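Local coordinates for protein arylamine n-acetyltransferase (Mycobacterium smegmatis, PDB 1W5R) that catalyses the transfer of an acetyl group, in this family from acetyl-CoA, to the nitrogen of arylamines, at residues A[64-72]-A[256-264]; A[73-84]-A[111-119]. The protein carries 1 engineered substitution. All coordinates share one frame; numbering follows the deposited sequence.

Interaction 1. Residues A[64-72]-A[256-264]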
ATOM      1  N   LEU A  64      -0.105 -11.959 -26.918  1.00 13.23           N
ATOM      2  CA  LEU A  64       0.418 -12.118 -25.555  1.00 13.07           C
ATOM      3  C   LEU A  64       1.914 -12.390 -25.500  1.00 14.14           C
ATOM      4  O   LEU A  64       2.544 -12.192 -24.459  1.00 14.46           O
ATOM      5  CB  LEU A  64      -0.323 -13.223 -24.803  1.00 13.43           C
ATOM      6  CG  LEU A  64      -1.602 -12.792 -24.086  1.00 11.88           C
ATOM      7  CD1 LEU A  64      -2.653 -12.352 -25.081  1.00 12.95           C
ATOM      8  CD2 LEU A  64      -2.117 -13.938 -23.204  1.00 12.17           C
ATOM      9  N   VAL A  65       2.469 -12.863 -26.613  1.00 15.01           N
ATOM     10  CA  VAL A  65       3.898 -13.134 -26.679  1.00 16.34           C
ATOM     11  C   VAL A  65       4.599 -12.042 -27.494  1.00 17.97           C
ATOM     12  O   VAL A  65       5.373 -11.262 -26.937  1.00 19.06           O
ATOM     13  CB  VAL A  65       4.196 -14.557 -27.210  1.00 15.94           C
ATOM     14  CG1 VAL A  65       5.710 -14.773 -27.379  1.00 16.56           C
ATOM     15  CG2 VAL A  65       3.558 -15.625 -26.285  1.00 15.32           C
ATOM     16  N   ASP A  66       4.283 -11.948 -28.784  1.00 18.76           N
ATOM     17  CA  ASP A  66       5.049 -11.076 -29.688  1.00 20.24           C
ATOM     18  C   ASP A  66       4.865  -9.591 -29.412  1.00 20.42           C
ATOM     19  O   ASP A  66       5.801  -8.805 -29.585  1.00 21.02           O
ATOM     20  CB  ASP A  66       4.711 -11.362 -31.154  1.00 20.49           C
ATOM     21  CG  ASP A  66       5.046 -12.789 -31.572  1.00 22.61           C
ATOM     22  OD1 ASP A  66       5.832 -13.476 -30.877  1.00 25.49           O
ATOM     23  OD2 ASP A  66       4.506 -13.228 -32.605  1.00 24.41           O
ATOM     24  N   ARG A  67       3.664  -9.198 -28.994  1.00 20.59           N
ATOM     25  CA  ARG A  67       3.378  -7.776 -28.759  1.00 21.04           C
ATOM     26  C   ARG A  67       3.505  -7.346 -27.298  1.00 20.93           C
ATOM     27  O   ARG A  67       3.281  -6.173 -26.973  1.00 21.14           O
ATOM     28  CB  ARG A  67       2.010  -7.375 -29.339  1.00 21.22           C
ATOM     29  CG  ARG A  67       1.859  -7.723 -30.829  1.00 21.84           C
ATOM     30  CD  ARG A  67       0.685  -7.057 -31.551  1.00 22.81           C
ATOM     31  NE  ARG A  67      -0.421  -6.685 -30.687  1.00 26.40           N
ATOM     32  CZ  ARG A  67      -1.594  -7.302 -30.637  1.00 26.95           C
ATOM     33  NH1 ARG A  67      -1.847  -8.358 -31.406  1.00 27.85           N
ATOM     34  NH2 ARG A  67      -2.518  -6.854 -29.800  1.00 29.48           N
ATOM     35  N   ARG A  68       3.844  -8.296 -26.423  1.00 20.61           N
ATOM     36  CA  ARG A  68       4.083  -8.018 -24.999  1.00 20.53           C
ATOM     37  C   ARG A  68       2.889  -7.318 -24.338  1.00 19.20           C
ATOM     38  O   ARG A  68       3.024  -6.396 -23.531  1.00 19.33           O
ATOM     39  CB  ARG A  68       5.412  -7.273 -24.794  1.00 22.06           C
ATOM     40  CG  ARG A  68       6.616  -8.103 -25.250  1.00 24.42           C
ATOM     41  CD  ARG A  68       7.907  -7.294 -25.239  1.00 30.19           C
ATOM     42  NE  ARG A  68       9.037  -8.060 -25.770  1.00 33.04           N
ATOM     43  CZ  ARG A  68      10.256  -7.568 -25.993  1.00 35.59           C
ATOM     44  NH1 ARG A  68      10.531  -6.292 -25.731  1.00 36.96           N
ATOM     45  NH2 ARG A  68      11.206  -8.357 -26.486  1.00 36.65           N
ATOM     46  N   ARG A  69       1.712  -7.781 -24.730  1.00 16.66           N
ATOM     47  CA  ARG A  69       0.459  -7.415 -24.098  1.00 14.34           C
ATOM     48  C   ARG A  69       0.098  -8.541 -23.149  1.00 13.16           C
ATOM     49  O   ARG A  69       0.656  -9.634 -23.239  1.00 12.54           O
ATOM     50  CB  ARG A  69      -0.625  -7.303 -25.170  1.00 13.88           C
ATOM     51  CG  ARG A  69      -0.465  -6.074 -26.101  1.00 13.99           C
ATOM     52  CD  ARG A  69      -0.887  -4.776 -25.438  1.00 14.05           C
ATOM     53  NE  ARG A  69      -2.227  -4.881 -24.875  1.00 12.62           N
ATOM     54  CZ  ARG A  69      -3.361  -4.712 -25.558  1.00 12.62           C
ATOM     55  NH1 ARG A  69      -4.524  -4.862 -24.932  1.00 11.57           N
ATOM     56  NH2 ARG A  69      -3.349  -4.390 -26.862  1.00 12.55           N
ATOM     57  N   GLY A  70      -0.834  -8.279 -22.234  1.00 11.45           N
ATOM     58  CA  GLY A  70      -1.467  -9.369 -21.507  1.00 11.14           C
ATOM     59  C   GLY A  70      -2.780  -9.718 -22.181  1.00 10.20           C
ATOM     60  O   GLY A  70      -3.028  -9.385 -23.344  1.00  9.97           O
ATOM     61  N   GLY A  71      -3.644 -10.385 -21.445  1.00  9.10           N
ATOM     62  CA  GLY A  71      -4.977 -10.686 -21.947  1.00  8.80           C
ATOM     63  C   GLY A  71      -5.861 -11.106 -20.807  1.00  8.38           C
ATOM     64  O   GLY A  71      -5.449 -11.034 -19.635  1.00  8.05           O
ATOM     65  N   TYR A  72      -7.095 -11.476 -21.134  1.00  8.89           N
ATOM     66  CA  TYR A  72      -8.018 -11.940 -20.110  1.00  7.59           C
ATOM     67  C   TYR A  72      -8.195 -13.467 -20.159  1.00  7.52           C
ATOM     68  O   TYR A  72      -7.366 -14.144 -20.784  1.00  7.61           O
ATOM     69  CB  TYR A  72      -9.310 -11.091 -20.066  1.00  7.78           C
ATOM     70  CG  TYR A  72     -10.339 -11.267 -21.176  1.00  7.37           C
ATOM     71  CD1 TYR A  72     -11.522 -10.535 -21.122  1.00  7.50           C
ATOM     72  CD2 TYR A  72     -10.174 -12.185 -22.218  1.00  8.17           C
ATOM     73  CE1 TYR A  72     -12.514 -10.668 -22.087  1.00  7.47           C
ATOM     74  CE2 TYR A  72     -11.181 -12.348 -23.188  1.00  6.76           C
ATOM     75  CZ  TYR A  72     -12.354 -11.578 -23.101  1.00  7.76           C
ATOM     76  OH  TYR A  72     -13.386 -11.710 -24.005  1.00  8.49           O
ATOM     77  N   PHE A 256       3.085  -3.328 -14.345  1.00 22.38           N
ATOM     78  CA  PHE A 256       2.520  -4.523 -14.971  1.00 20.69           C
ATOM     79  C   PHE A 256       3.205  -4.955 -16.273  1.00 20.35           C
ATOM     80  O   PHE A 256       2.903  -6.018 -16.825  1.00 19.89           O
ATOM     81  CB  PHE A 256       1.008  -4.355 -15.159  1.00 19.30           C
ATOM     82  CG  PHE A 256       0.232  -4.364 -13.870  1.00 16.80           C
ATOM     83  CD1 PHE A 256      -0.292  -3.185 -13.345  1.00 15.04           C
ATOM     84  CD2 PHE A 256       0.022  -5.555 -13.179  1.00 14.32           C
ATOM     85  CE1 PHE A 256      -1.032  -3.192 -12.146  1.00 15.05           C
ATOM     86  CE2 PHE A 256      -0.691  -5.578 -11.990  1.00 14.20           C
ATOM     87  CZ  PHE A 256      -1.232  -4.395 -11.468  1.00 14.67           C
ATOM     88  N   GLY A 257       4.123  -4.130 -16.766  1.00 20.14           N
ATOM     89  CA  GLY A 257       4.943  -4.500 -17.924  1.00 19.64           C
ATOM     90  C   GLY A 257       4.220  -4.566 -19.259  1.00 19.44           C
ATOM     91  O   GLY A 257       4.630  -5.321 -20.150  1.00 19.72           O
ATOM     92  N   ILE A 258       3.155  -3.780 -19.405  1.00 19.03           N
ATOM     93  CA  ILE A 258       2.363  -3.774 -20.639  1.00 18.98           C
ATOM     94  C   ILE A 258       2.789  -2.614 -21.540  1.00 21.23           C
ATOM     95  O   ILE A 258       2.821  -1.455 -21.110  1.00 21.40           O
ATOM     96  CB  ILE A 258       0.833  -3.693 -20.355  1.00 18.25           C
ATOM     97  CG1 ILE A 258       0.373  -4.926 -19.567  1.00 16.72           C
ATOM     98  CG2 ILE A 258       0.034  -3.555 -21.673  1.00 17.36           C
ATOM     99  CD1 ILE A 258      -1.011  -4.763 -18.919  1.00 17.27           C
ATOM    100  N   ASP A 259       3.094  -2.949 -22.792  1.00 23.55           N
ATOM    101  CA  ASP A 259       3.466  -1.966 -23.807  1.00 25.93           C
ATOM    102  C   ASP A 259       2.221  -1.314 -24.418  1.00 26.98           C
ATOM    103  O   ASP A 259       1.504  -1.950 -25.193  1.00 27.70           O
ATOM    104  CB  ASP A 259       4.312  -2.644 -24.894  1.00 26.25           C
ATOM    105  CG  ASP A 259       4.668  -1.702 -26.047  1.00 27.58           C
ATOM    106  OD1 ASP A 259       4.654  -0.467 -25.856  1.00 29.32           O
ATOM    107  OD2 ASP A 259       4.968  -2.210 -27.146  1.00 29.81           O
ATOM    108  N   LEU A 260       1.979  -0.053 -24.064  1.00 28.43           N
ATOM    109  CA  LEU A 260       0.820   0.704 -24.573  1.00 29.64           C
ATOM    110  C   LEU A 260       1.048   1.327 -25.958  1.00 30.58           C
ATOM    111  O   LEU A 260       0.107   1.823 -26.589  1.00 30.57           O
ATOM    112  CB  LEU A 260       0.384   1.775 -23.570  1.00 29.83           C
ATOM    113  CG  LEU A 260      -0.222   1.340 -22.230  1.00 30.16           C
ATOM    114  CD1 LEU A 260      -0.468   2.557 -21.359  1.00 30.68           C
ATOM    115  CD2 LEU A 260      -1.519   0.554 -22.416  1.00 29.73           C
ATOM    116  N   GLY A 261       2.296   1.304 -26.421  1.00 31.40           N
ATOM    117  CA  GLY A 261       2.614   1.666 -27.805  1.00 32.38           C
ATOM    118  C   GLY A 261       1.778   0.863 -28.790  1.00 32.78           C
ATOM    119  O   GLY A 261       1.409   1.363 -29.853  1.00 33.44           O
ATOM    120  N   ASP A 262       1.478  -0.382 -28.412  1.00 33.16           N
ATOM    121  CA  ASP A 262       0.544  -1.269 -29.127  1.00 33.14           C
ATOM    122  C   ASP A 262      -0.808  -0.600 -29.434  1.00 32.68           C
ATOM    123  O   ASP A 262      -1.450  -0.921 -30.438  1.00 32.77           O
ATOM    124  CB  ASP A 262       0.359  -2.570 -28.308  1.00 33.62           C
ATOM    125  CG  ASP A 262      -0.887  -3.381 -28.709  1.00 34.59           C
ATOM    126  OD1 ASP A 262      -2.015  -2.864 -28.614  1.00 36.78           O
ATOM    127  OD2 ASP A 262      -0.747  -4.562 -29.075  1.00 35.82           O
ATOM    128  N   LEU A 263      -1.227   0.327 -28.572  1.00 31.98           N
ATOM    129  CA  LEU A 263      -2.552   0.952 -28.672  1.00 31.25           C
ATOM    130  C   LEU A 263      -2.516   2.426 -29.100  1.00 31.60           C
ATOM    131  O   LEU A 263      -3.370   3.222 -28.697  1.00 31.30           O
ATOM    132  CB  LEU A 263      -3.307   0.791 -27.345  1.00 30.64           C
ATOM    133  CG  LEU A 263      -3.695  -0.639 -26.949  1.00 29.06           C
ATOM    134  CD1 LEU A 263      -3.936  -0.727 -25.447  1.00 28.10           C
ATOM    135  CD2 LEU A 263      -4.908  -1.143 -27.738  1.00 27.61           C
ATOM    136  N   ALA A 264      -1.538   2.768 -29.937  1.00 32.15           N
ATOM    137  CA  ALA A 264      -1.359   4.136 -30.439  1.00 32.49           C
ATOM    138  C   ALA A 264      -2.619   4.695 -31.104  1.00 32.54           C
ATOM    139  O   ALA A 264      -3.260   4.018 -31.916  1.00 32.89           O
ATOM    140  CB  ALA A 264      -0.190   4.189 -31.406  1.00 32.59           C
TER
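D262 holds two arginines of 64-72, one with each carboxylate oxygen. The tight part lies around R69, which is buried. Its NH2 reaches D262 OD1 at 2.7 Å, a salt bridge whose hydrogen bond is weak because it is bent. The R69 guanidinium and the D262 carboxylate stand almost perpendicular, with planes 85° apart. L263 adds an apolar lid: its CD1 sits over one face of the R69 guanidinium, offset toward the rim, and its CD2 is 3.7 Å from R69 NH2. I258 CG2 packs against R69 CD at 4.1 Å. R69 is bent at chi2 and chi3 (-76° and -52°), and this fold of the chain brings its nitrogens back toward 256-264. NE and NH1 pair with E42 and D45, so acids meet all three nitrogens.

The other side is exposed and thinly packed, with little apolar cover. Polar bonds hold R67 there: it grips D262 OD2 side-on, through NE at 2.7 Å and NH2 at 3.0 Å, with the oxygen close to the guanidinium plane. R68 O lies 3.5 Å from D259 N, with no hydrogen bond. D259 OD1 accepts from G261 N at 3.0 Å, an Asx turn that shapes the loop just before D262. With two arginines on D262 and three acids around R69, the network probably keeps both D262 and R69 charged.

Interaction 2. Residues A[73-84]-A[111-119]. Engineered in segment 73-84: Q73 (natural residue Cys).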
ATOM      1  N   GLN A  73      -9.205 -14.012 -19.494  1.00  7.31           N
ATOM      2  CA  GLN A  73      -9.255 -15.450 -19.233  1.00  7.42           C
ATOM      3  C   GLN A  73      -9.103 -16.323 -20.482  1.00  7.69           C
ATOM      4  O   GLN A  73      -8.349 -17.312 -20.480  1.00  8.23           O
ATOM      5  CB  GLN A  73     -10.539 -15.822 -18.467  1.00  7.58           C
ATOM      6  CG  GLN A  73     -11.856 -15.330 -19.028  1.00  7.69           C
ATOM      7  CD  GLN A  73     -12.257 -13.930 -18.539  1.00  9.28           C
ATOM      8  OE1 GLN A  73     -11.410 -13.128 -18.154  1.00  9.48           O
ATOM      9  NE2 GLN A  73     -13.556 -13.649 -18.554  1.00 10.26           N
ATOM     10  N   TYR A  74      -9.822 -15.973 -21.546  1.00  7.98           N
ATOM     11  CA  TYR A  74      -9.774 -16.789 -22.773  1.00  7.64           C
ATOM     12  C   TYR A  74      -8.425 -16.741 -23.480  1.00  9.02           C
ATOM     13  O   TYR A  74      -7.995 -17.708 -24.148  1.00  9.59           O
ATOM     14  CB  TYR A  74     -10.848 -16.350 -23.745  1.00  8.26           C
ATOM     15  CG  TYR A  74     -12.258 -16.542 -23.269  1.00  7.55           C
ATOM     16  CD1 TYR A  74     -12.989 -15.478 -22.735  1.00  8.08           C
ATOM     17  CD2 TYR A  74     -12.875 -17.796 -23.341  1.00  7.61           C
ATOM     18  CE1 TYR A  74     -14.307 -15.653 -22.291  1.00  7.84           C
ATOM     19  CE2 TYR A  74     -14.191 -17.985 -22.908  1.00  7.99           C
ATOM     20  CZ  TYR A  74     -14.899 -16.913 -22.376  1.00  7.52           C
ATOM     21  OH  TYR A  74     -16.204 -17.057 -21.967  1.00  9.30           O
ATOM     22  N   GLU A  75      -7.762 -15.602 -23.340  1.00  7.83           N
ATOM     23  CA  GLU A  75      -6.466 -15.407 -23.978  1.00  8.61           C
ATOM     24  C   GLU A  75      -5.387 -16.155 -23.215  1.00  9.04           C
ATOM     25  O   GLU A  75      -4.548 -16.842 -23.806  1.00  9.86           O
ATOM     26  CB  GLU A  75      -6.150 -13.910 -24.091  1.00  8.30           C
ATOM     27  CG  GLU A  75      -7.098 -13.199 -25.041  1.00  8.95           C
ATOM     28  CD  GLU A  75      -7.032 -11.696 -24.928  1.00  7.49           C
ATOM     29  OE1 GLU A  75      -6.662 -11.047 -25.937  1.00  9.95           O
ATOM     30  OE2 GLU A  75      -7.381 -11.160 -23.846  1.00  8.83           O
ATOM     31  N   HIS A  76      -5.410 -16.029 -21.888  1.00  9.01           N
ATOM     32  CA  HIS A  76      -4.435 -16.714 -21.036  1.00  9.13           C
ATOM     33  C   HIS A  76      -4.490 -18.214 -21.138  1.00  9.32           C
ATOM     34  O   HIS A  76      -3.491 -18.866 -21.449  1.00  9.88           O
ATOM     35  CB  HIS A  76      -4.652 -16.313 -19.586  1.00  9.00           C
ATOM     36  CG  HIS A  76      -3.921 -15.068 -19.212  1.00  9.06           C
ATOM     37  ND1 HIS A  76      -2.562 -15.052 -18.973  1.00  9.06           N
ATOM     38  CD2 HIS A  76      -4.345 -13.786 -19.086  1.00  9.50           C
ATOM     39  CE1 HIS A  76      -2.184 -13.818 -18.690  1.00  9.81           C
ATOM     40  NE2 HIS A  76      -3.246 -13.028 -18.761  1.00  9.19           N
ATOM     41  N   ASN A  77      -5.655 -18.764 -20.863  1.00  9.23           N
ATOM     42  CA  ASN A  77      -5.789 -20.214 -20.866  1.00  9.69           C
ATOM     43  C   ASN A  77      -5.795 -20.775 -22.265  1.00  9.80           C
ATOM     44  O   ASN A  77      -5.369 -21.915 -22.472  1.00 10.35           O
ATOM     45  CB  ASN A  77      -6.986 -20.642 -20.026  1.00  9.11           C
ATOM     46  CG  ASN A  77      -6.708 -20.463 -18.535  1.00  8.05           C
ATOM     47  OD1 ASN A  77      -5.580 -20.675 -18.091  1.00 10.43           O
ATOM     48  ND2 ASN A  77      -7.715 -20.045 -17.778  1.00  8.59           N
ATOM     49  N   GLY A  78      -6.236 -19.979 -23.227  1.00  9.96           N
ATOM     50  CA  GLY A  78      -6.128 -20.413 -24.616  1.00 10.47           C
ATOM     51  C   GLY A  78      -4.666 -20.595 -24.965  1.00 10.36           C
ATOM     52  O   GLY A  78      -4.259 -21.666 -25.434  1.00 10.74           O
ATOM     53  N   LEU A  79      -3.862 -19.562 -24.714  1.00 10.22           N
ATOM     54  CA  LEU A  79      -2.438 -19.620 -24.996  1.00 11.45           C
ATOM     55  C   LEU A  79      -1.768 -20.791 -24.286  1.00 11.53           C
ATOM     56  O   LEU A  79      -1.021 -21.566 -24.908  1.00 12.81           O
ATOM     57  CB  LEU A  79      -1.756 -18.301 -24.593  1.00 11.10           C
ATOM     58  CG  LEU A  79      -0.228 -18.252 -24.743  1.00 12.18           C
ATOM     59  CD1 LEU A  79       0.188 -18.425 -26.183  1.00 12.80           C
ATOM     60  CD2 LEU A  79       0.318 -16.943 -24.195  1.00 12.03           C
ATOM     61  N   LEU A  80      -1.995 -20.910 -22.982  1.00 11.33           N
ATOM     62  CA  LEU A  80      -1.349 -21.979 -22.221  1.00 11.57           C
ATOM     63  C   LEU A  80      -1.796 -23.344 -22.713  1.00 12.15           C
ATOM     64  O   LEU A  80      -0.999 -24.287 -22.742  1.00 11.82           O
ATOM     65  CB  LEU A  80      -1.637 -21.816 -20.721  1.00 11.87           C
ATOM     66  CG  LEU A  80      -0.911 -22.811 -19.806  1.00 10.99           C
ATOM     67  CD1 LEU A  80       0.588 -22.862 -20.075  1.00 11.22           C
ATOM     68  CD2 LEU A  80      -1.176 -22.450 -18.351  1.00 11.23           C
ATOM     69  N   GLY A  81      -3.059 -23.451 -23.106  1.00 12.39           N
ATOM     70  CA  GLY A  81      -3.580 -24.693 -23.683  1.00 13.11           C
ATOM     71  C   GLY A  81      -2.768 -25.151 -24.885  1.00 13.20           C
ATOM     72  O   GLY A  81      -2.375 -26.318 -24.968  1.00 13.67           O
ATOM     73  N   TYR A  82      -2.496 -24.240 -25.817  1.00 13.77           N
ATOM     74  CA  TYR A  82      -1.690 -24.563 -27.002  1.00 14.29           C
ATOM     75  C   TYR A  82      -0.276 -24.942 -26.608  1.00 14.80           C
ATOM     76  O   TYR A  82       0.280 -25.921 -27.130  1.00 15.72           O
ATOM     77  CB  TYR A  82      -1.648 -23.382 -27.975  1.00 14.25           C
ATOM     78  CG  TYR A  82      -2.988 -23.045 -28.599  1.00 14.15           C
ATOM     79  CD1 TYR A  82      -3.577 -21.780 -28.422  1.00 13.97           C
ATOM     80  CD2 TYR A  82      -3.661 -23.982 -29.382  1.00 14.47           C
ATOM     81  CE1 TYR A  82      -4.813 -21.482 -29.004  1.00 14.95           C
ATOM     82  CE2 TYR A  82      -4.885 -23.696 -29.963  1.00 14.76           C
ATOM     83  CZ  TYR A  82      -5.457 -22.439 -29.783  1.00 14.54           C
ATOM     84  OH  TYR A  82      -6.669 -22.144 -30.355  1.00 14.63           O
ATOM     85  N   VAL A  83       0.301 -24.188 -25.677  1.00 14.63           N
ATOM     86  CA  VAL A  83       1.671 -24.435 -25.231  1.00 15.15           C
ATOM     87  C   VAL A  83       1.787 -25.825 -24.619  1.00 15.16           C
ATOM     88  O   VAL A  83       2.709 -26.585 -24.966  1.00 15.37           O
ATOM     89  CB  VAL A  83       2.157 -23.368 -24.221  1.00 14.69           C
ATOM     90  CG1 VAL A  83       3.439 -23.821 -23.548  1.00 15.89           C
ATOM     91  CG2 VAL A  83       2.351 -22.049 -24.913  1.00 15.01           C
ATOM     92  N   LEU A  84       0.857 -26.174 -23.730  1.00 15.06           N
ATOM     93  CA  LEU A  84       0.943 -27.464 -23.038  1.00 15.56           C
ATOM     94  C   LEU A  84       0.769 -28.641 -23.990  1.00 16.24           C
ATOM     95  O   LEU A  84       1.487 -29.639 -23.878  1.00 16.46           O
ATOM     96  CB  LEU A  84      -0.028 -27.549 -21.866  1.00 15.19           C
ATOM     97  CG  LEU A  84       0.227 -26.555 -20.724  1.00 14.26           C
ATOM     98  CD1 LEU A  84      -0.872 -26.704 -19.710  1.00 13.69           C
ATOM     99  CD2 LEU A  84       1.613 -26.687 -20.049  1.00 14.95           C
ATOM    100  N   GLN A 111     -21.735 -18.289 -19.004  1.00  9.84           N
ATOM    101  CA  GLN A 111     -20.450 -18.953 -19.129  1.00  9.68           C
ATOM    102  C   GLN A 111     -19.475 -17.908 -19.666  1.00  9.58           C
ATOM    103  O   GLN A 111     -19.529 -17.531 -20.842  1.00 10.52           O
ATOM    104  CB  GLN A 111     -20.526 -20.154 -20.074  1.00 10.16           C
ATOM    105  CG  GLN A 111     -21.372 -21.304 -19.550  1.00 11.17           C
ATOM    106  CD  GLN A 111     -21.453 -22.410 -20.567  1.00 14.52           C
ATOM    107  OE1 GLN A 111     -20.422 -22.937 -21.010  1.00 19.48           O
ATOM    108  NE2 GLN A 111     -22.672 -22.767 -20.957  1.00 18.51           N
ATOM    109  N   THR A 112     -18.605 -17.416 -18.780  1.00  8.53           N
ATOM    110  CA  THR A 112     -17.664 -16.352 -19.145  1.00  8.77           C
ATOM    111  C   THR A 112     -16.214 -16.712 -18.826  1.00  8.76           C
ATOM    112  O   THR A 112     -15.306 -15.892 -19.001  1.00  8.45           O
ATOM    113  CB  THR A 112     -17.975 -15.046 -18.416  1.00  8.25           C
ATOM    114  OG1 THR A 112     -17.751 -15.235 -17.017  1.00  8.97           O
ATOM    115  CG2 THR A 112     -19.404 -14.582 -18.664  1.00  9.15           C
ATOM    116  N   HIS A 113     -15.998 -17.929 -18.334  1.00  8.85           N
ATOM    117  CA  HIS A 113     -14.644 -18.353 -17.980  1.00  9.01           C
ATOM    118  C   HIS A 113     -14.222 -19.565 -18.799  1.00  9.05           C
ATOM    119  O   HIS A 113     -15.071 -20.306 -19.333  1.00 10.04           O
ATOM    120  CB  HIS A 113     -14.545 -18.633 -16.476  1.00  9.55           C
ATOM    121  CG  HIS A 113     -13.138 -18.701 -15.954  1.00  9.02           C
ATOM    122  ND1 HIS A 113     -12.093 -17.999 -16.518  1.00 10.03           N
ATOM    123  CD2 HIS A 113     -12.614 -19.353 -14.886  1.00  8.81           C
ATOM    124  CE1 HIS A 113     -10.982 -18.244 -15.843  1.00  9.54           C
ATOM    125  NE2 HIS A 113     -11.272 -19.064 -14.848  1.00  8.20           N
ATOM    126  N   ASN A 114     -12.912 -19.759 -18.891  1.00  9.22           N
ATOM    127  CA  ASN A 114     -12.304 -20.846 -19.660  1.00  9.84           C
ATOM    128  C   ASN A 114     -11.118 -21.304 -18.827  1.00  9.74           C
ATOM    129  O   ASN A 114     -10.307 -20.473 -18.407  1.00 10.31           O
ATOM    130  CB  ASN A 114     -11.875 -20.299 -21.037  1.00 10.64           C
ATOM    131  CG  ASN A 114     -10.979 -21.243 -21.855  1.00 11.40           C
ATOM    132  OD1 ASN A 114     -10.108 -20.762 -22.579  1.00 14.73           O
ATOM    133  ND2 ASN A 114     -11.202 -22.561 -21.772  1.00 11.96           N
ATOM    134  N   VAL A 115     -11.061 -22.612 -18.544  1.00  9.63           N
ATOM    135  CA  VAL A 115      -9.962 -23.203 -17.780  1.00 10.28           C
ATOM    136  C   VAL A 115      -9.484 -24.476 -18.491  1.00 10.50           C
ATOM    137  O   VAL A 115     -10.091 -24.894 -19.490  1.00 10.94           O
ATOM    138  CB  VAL A 115     -10.340 -23.504 -16.297  1.00 10.28           C
ATOM    139  CG1 VAL A 115     -10.764 -22.227 -15.595  1.00 10.98           C
ATOM    140  CG2 VAL A 115     -11.435 -24.586 -16.186  1.00 10.75           C
ATOM    141  N   LEU A 116      -8.400 -25.076 -17.993  1.00 11.15           N
ATOM    142  CA  LEU A 116      -7.836 -26.266 -18.638  1.00 11.39           C
ATOM    143  C   LEU A 116      -7.936 -27.476 -17.734  1.00 12.00           C
ATOM    144  O   LEU A 116      -7.760 -27.360 -16.515  1.00 12.12           O
ATOM    145  CB  LEU A 116      -6.368 -26.051 -18.991  1.00 11.67           C
ATOM    146  CG  LEU A 116      -6.078 -24.811 -19.840  1.00 10.30           C
ATOM    147  CD1 LEU A 116      -4.566 -24.665 -20.018  1.00 11.94           C
ATOM    148  CD2 LEU A 116      -6.812 -24.888 -21.188  1.00 11.28           C
ATOM    149  N   SER A 117      -8.222 -28.625 -18.342  1.00 11.97           N
ATOM    150  CA  SER A 117      -8.072 -29.899 -17.655  1.00 12.84           C
ATOM    151  C   SER A 117      -6.913 -30.632 -18.337  1.00 13.56           C
ATOM    152  O   SER A 117      -6.980 -30.932 -19.544  1.00 13.52           O
ATOM    153  CB  SER A 117      -9.370 -30.691 -17.699  1.00 13.01           C
ATOM    154  OG  SER A 117      -9.142 -32.014 -17.240  1.00 13.41           O
ATOM    155  N   VAL A 118      -5.845 -30.875 -17.576  1.00 14.25           N
ATOM    156  CA  VAL A 118      -4.561 -31.302 -18.138  1.00 15.27           C
ATOM    157  C   VAL A 118      -4.154 -32.671 -17.594  1.00 16.95           C
ATOM    158  O   VAL A 118      -4.225 -32.911 -16.393  1.00 16.91           O
ATOM    159  CB  VAL A 118      -3.452 -30.257 -17.841  1.00 15.01           C
ATOM    160  CG1 VAL A 118      -2.104 -30.660 -18.408  1.00 15.18           C
ATOM    161  CG2 VAL A 118      -3.851 -28.881 -18.373  1.00 13.80           C
ATOM    162  N   ALA A 119      -3.747 -33.557 -18.498  1.00 18.70           N
ATOM    163  CA  ALA A 119      -3.218 -34.865 -18.111  1.00 20.70           C
ATOM    164  C   ALA A 119      -1.750 -34.962 -18.501  1.00 22.58           C
ATOM    165  O   ALA A 119      -1.347 -34.478 -19.560  1.00 21.17           O
ATOM    166  CB  ALA A 119      -4.017 -35.982 -18.780  1.00 21.21           C
TER
HETATM  167  O   HOH W   1      -9.429 -19.956 -25.117  1.00 13.37           O
HETATM  168  O   HOH W   2     -16.909 -19.574 -21.495  1.00 14.53           O
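Q73, an engineered replacement for cysteine, gives a hydrogen bond from NE2 to T112 O at 2.9 Å. It is nearly straight, and the oxygen lies close to the plane of the amide. CG of Q73 stands between the backbone N and the carbonyl carbon (chi1 51°), and the bend at chi2 then carries the amide over to T112. The second direct bond runs from N77 ND2 to N114 O at 2.7 Å, with the donor tilted from the carbonyl plane. The N77 amide also bonds D130 and V131.

Two waters bridge helix and strand. One donates to Y74 O and to N114 OD1, while N114 ND2 is taken by L94 O. The other joins Y74 OH to H113 O.

The natural cysteine at the N-terminal end of this helix, H113 on the strand and D130 match the Cys-His-Asp catalytic triad of arylamine N-acetyltransferases, an arrangement related to that of papain-like enzymes. H113 NE2 bonds D130 OD2. Its ND1 lies toward residue 73, with Q73 CB at the ring edge, 3.3 Å from ND1. T112 and H113 form a classic beta bulge opposite G96.

Van der Waals contacts fill the rest. Y74 CD2 lies 3.5 Å from N114 CB, and the Y74 ring and N114 amide planes are 22° apart. L116 reaches in between helix turns: CD1 is 3.6 Å from G81 N, and CD2 is 3.5 Å from N77 O. With no side chain on G81, CD2 can sit close to the helix. CD1 also meets L80 CG and L84 CD1. Helix and strand run nearly parallel (18°), so the contact continues to the far end, where L84 CD1 touches V118 CG2 at 3.9 Å.

Overall arrangement
After the N-terminal helices, the chain runs down helix 57-66 into loop 67-72, then enters helix 73-87. Strand 90-98 follows, and strand 111-119 returns to the helix, so interaction 2 closes a short loop. The chain then completes both sheets and helix 245-255 before interaction 1 closes a much longer loop. Interaction 2 is nested inside it. Interaction 1 ties the loop after helix 57-66 to the loop between helices 245-255 and 268-274. Interaction 2 seats helix 73-87 on the eight-stranded sheet. Their centres are about 19 Å apart, yet they touch where helices 57-66 and 73-87 pack, L64 on L79, and in the linking loop, where G71 O lies against H76.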